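Local coordinates for probable AP endonuclease (African swine fever virus, PDB 6KI3), which probably cleaves DNA on the 5' side of abasic sites in repair, using three zinc ions, and also trims mismatched 3' ends as an exonuclease, at residues F222-A227 against C271-E276. Sequence-based numbering, arbitrary orientation.
Sequences FHLNDA and CPAILE. With ZN (zinc ion), chain J; nucleotides of chain C.
His223 and Glu276 meet at a zinc ion that His223 ND1 and Glu276 OE2 each bind at 2.3 Å. Glu276 CD sits 3.3 Å above one face of the imidazole, displaced from the ring centre, with the ring and carboxylate planes turned 43° apart. With CD anti to CA (chi2 -180°) the glutamate, just past the strand end, reaches out to the metal. Phosphate oxygen OP2 of the abasic-site analogue 3DR1 of chain C is a third ligand, and Glu147 and Asp184 complete the site. Asn225 grips Glu276 twice: Asn225 OD1 accepts the backbone Glu276 N at 3.0 Å, in its carbonyl plane, while Asn225 ND2 gives a 2.7 Å bond to the anti side of Glu276 OE2. Amide and carboxylate are nearly coplanar, and Asn225, zinc and Gln48 together limit the turning of the carboxylate. Gln48 hydrogen-bonds His223 NE2 through OE1 and Glu276 OE1 through NE2. Behind the site, parallel pairing joins the strands through Phe222 N to Pro272 O, Ile274 N to Phe222 O and Leu224 N to Ile274 O. Ile274 CB flanks the imidazole at His223 CD2 (3.9 Å), whereas Phe222 and Ala273 point to the other face, where helix 258-269 covers them and Leu224 CD1 reaches Ala273 CB at 3.9 Å. Zinc ligands at the C-terminal ends of neighbouring parallel strands are characteristic of the TIM-barrel active site of endonuclease IV-type enzymes.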
loop_
_atom_site.group_PDB
_atom_site.type_symbol
_atom_site.label_atom_id
_atom_site.label_comp_id
_atom_site.label_asym_id
_atom_site.label_seq_id
_atom_site.Cartn_x
_atom_site.Cartn_y
_atom_site.Cartn_z
ATOM N N PHE A 222 -0.589 1.125 5.266
ATOM C CA PHE A 222 0.594 0.286 5.404
ATOM C C PHE A 222 0.609 -0.838 4.379
ATOM O O PHE A 222 -0.431 -1.423 4.060
ATOM C CB PHE A 222 0.683 -0.315 6.808
ATOM C CG PHE A 222 1.138 0.658 7.848
ATOM C CD1 PHE A 222 0.224 1.446 8.524
ATOM C CD2 PHE A 222 2.485 0.789 8.147
ATOM C CE1 PHE A 222 0.643 2.344 9.479
ATOM C CE2 PHE A 222 2.911 1.687 9.104
ATOM C CZ PHE A 222 1.988 2.466 9.772
ATOM N N HIS A 223 1.805 -1.128 3.875
ATOM C CA HIS A 223 2.095 -2.341 3.119
ATOM C C HIS A 223 2.935 -3.239 4.019
ATOM O O HIS A 223 4.115 -2.958 4.254
ATOM C CB HIS A 223 2.830 -2.023 1.818
ATOM C CG HIS A 223 1.978 -1.357 0.784
ATOM N ND1 HIS A 223 2.508 -0.742 -0.330
ATOM C CD2 HIS A 223 0.635 -1.217 0.687
ATOM C CE1 HIS A 223 1.528 -0.248 -1.066
ATOM N NE2 HIS A 223 0.382 -0.522 -0.470
ATOM N N LEU A 224 2.326 -4.307 4.533
ATOM C CA LEU A 224 3.001 -5.220 5.458
ATOM C C LEU A 224 3.752 -6.263 4.642
ATOM O O LEU A 224 3.214 -7.313 4.288
ATOM C CB LEU A 224 2.001 -5.864 6.410
ATOM C CG LEU A 224 1.234 -4.919 7.335
ATOM C CD1 LEU A 224 0.457 -5.705 8.382
ATOM C CD2 LEU A 224 2.177 -3.925 7.993
ATOM N N ASN A 225 5.017 -5.974 4.347
ATOM C CA ASN A 225 5.846 -6.844 3.524
ATOM C C ASN A 225 7.164 -7.119 4.228
ATOM O O ASN A 225 7.855 -6.186 4.651
ATOM C CB ASN A 225 6.121 -6.221 2.151
ATOM C CG ASN A 225 4.854 -5.901 1.387
ATOM O OD1 ASN A 225 3.862 -6.625 1.474
ATOM N ND2 ASN A 225 4.882 -4.812 0.627
ATOM N N ASP A 226 7.506 -8.397 4.356
ATOM C CA ASP A 226 8.869 -8.768 4.687
ATOM C C ASP A 226 9.739 -8.627 3.440
ATOM O O ASP A 226 9.240 -8.541 2.314
ATOM C CB ASP A 226 8.923 -10.197 5.230
ATOM C CG ASP A 226 10.093 -10.423 6.171
ATOM O OD1 ASP A 226 11.187 -9.888 5.901
ATOM O OD2 ASP A 226 9.915 -11.139 7.180
ATOM N N ALA A 227 11.051 -8.590 3.645
ATOM C CA ALA A 227 11.991 -8.347 2.560
ATOM C C ALA A 227 12.967 -9.506 2.446
ATOM O O ALA A 227 13.555 -9.931 3.447
ATOM C CB ALA A 227 12.749 -7.034 2.769
ATOM N N CYS A 271 -5.768 1.738 10.870
ATOM C CA CYS A 271 -5.165 1.988 9.573
ATOM C C CYS A 271 -5.396 0.814 8.626
ATOM O O CYS A 271 -5.544 -0.330 9.064
ATOM C CB CYS A 271 -3.668 2.232 9.719
ATOM S SG CYS A 271 -3.249 3.789 10.519
ATOM N N PRO A 272 -5.441 1.078 7.321
ATOM C CA PRO A 272 -5.458 -0.023 6.353
ATOM C C PRO A 272 -4.084 -0.665 6.245
ATOM O O PRO A 272 -3.056 0.016 6.263
ATOM C CB PRO A 272 -5.858 0.660 5.038
ATOM C CG PRO A 272 -6.364 2.024 5.431
ATOM C CD PRO A 272 -5.628 2.385 6.674
ATOM N N ALA A 273 -4.074 -1.991 6.135
ATOM C CA ALA A 273 -2.843 -2.762 6.012
ATOM C C ALA A 273 -3.004 -3.753 4.870
ATOM O O ALA A 273 -3.926 -4.575 4.885
ATOM C CB ALA A 273 -2.511 -3.489 7.318
ATOM N N ILE A 274 -2.109 -3.676 3.888
ATOM C CA ILE A 274 -2.179 -4.491 2.682
ATOM C C ILE A 274 -0.923 -5.348 2.596
ATOM O O ILE A 274 0.195 -4.827 2.662
ATOM C CB ILE A 274 -2.324 -3.621 1.419
ATOM C CG1 ILE A 274 -3.529 -2.685 1.543
ATOM C CG2 ILE A 274 -2.446 -4.497 0.183
ATOM C CD1 ILE A 274 -4.862 -3.393 1.518
ATOM N N LEU A 275 -1.112 -6.657 2.450
ATOM C CA LEU A 275 -0.014 -7.574 2.172
ATOM C C LEU A 275 0.136 -7.721 0.663
ATOM O O LEU A 275 -0.847 -7.968 -0.042
ATOM C CB LEU A 275 -0.256 -8.943 2.814
ATOM C CG LEU A 275 -0.138 -9.099 4.334
ATOM C CD1 LEU A 275 -1.314 -8.471 5.073
ATOM C CD2 LEU A 275 0.002 -10.569 4.702
ATOM N N GLU A 276 1.359 -7.568 0.170
ATOM C CA GLU A 276 1.635 -7.605 -1.265
ATOM C C GLU A 276 2.481 -8.839 -1.567
ATOM O O GLU A 276 3.712 -8.784 -1.566
ATOM C CB GLU A 276 2.326 -6.320 -1.712
ATOM C CG GLU A 276 1.621 -5.057 -1.249
ATOM C CD GLU A 276 2.324 -3.796 -1.710
ATOM O OE1 GLU A 276 1.886 -3.200 -2.718
ATOM O OE2 GLU A 276 3.321 -3.405 -1.066
HETATM ZN ZN ZN J . 4.169 -1.424 -1.827
ATOM O "O5'" 3DR C 1 4.786 -3.599 -4.852
ATOM P P 3DR C 1 5.747 -2.346 -4.545
ATOM O OP1 3DR C 1 5.095 -1.202 -5.282
ATOM O OP2 3DR C 1 5.700 -2.235 -3.042
ATOM O OP3 3DR C 1 7.086 -2.754 -5.110
ATOM C "C2'" 3DR C 1 1.272 -5.476 -6.745
ATOM C "C5'" 3DR C 1 4.227 -3.804 -6.148
ATOM C "C4'" 3DR C 1 3.601 -5.191 -6.181
ATOM O "O4'" 3DR C 1 2.855 -5.395 -4.980
ATOM C "C1'" 3DR C 1 1.510 -5.780 -5.273
ATOM C "C3'" 3DR C 1 2.653 -5.364 -7.356
ATOM O "O3'" 3DR C 1 2.959 -6.590 -8.023
#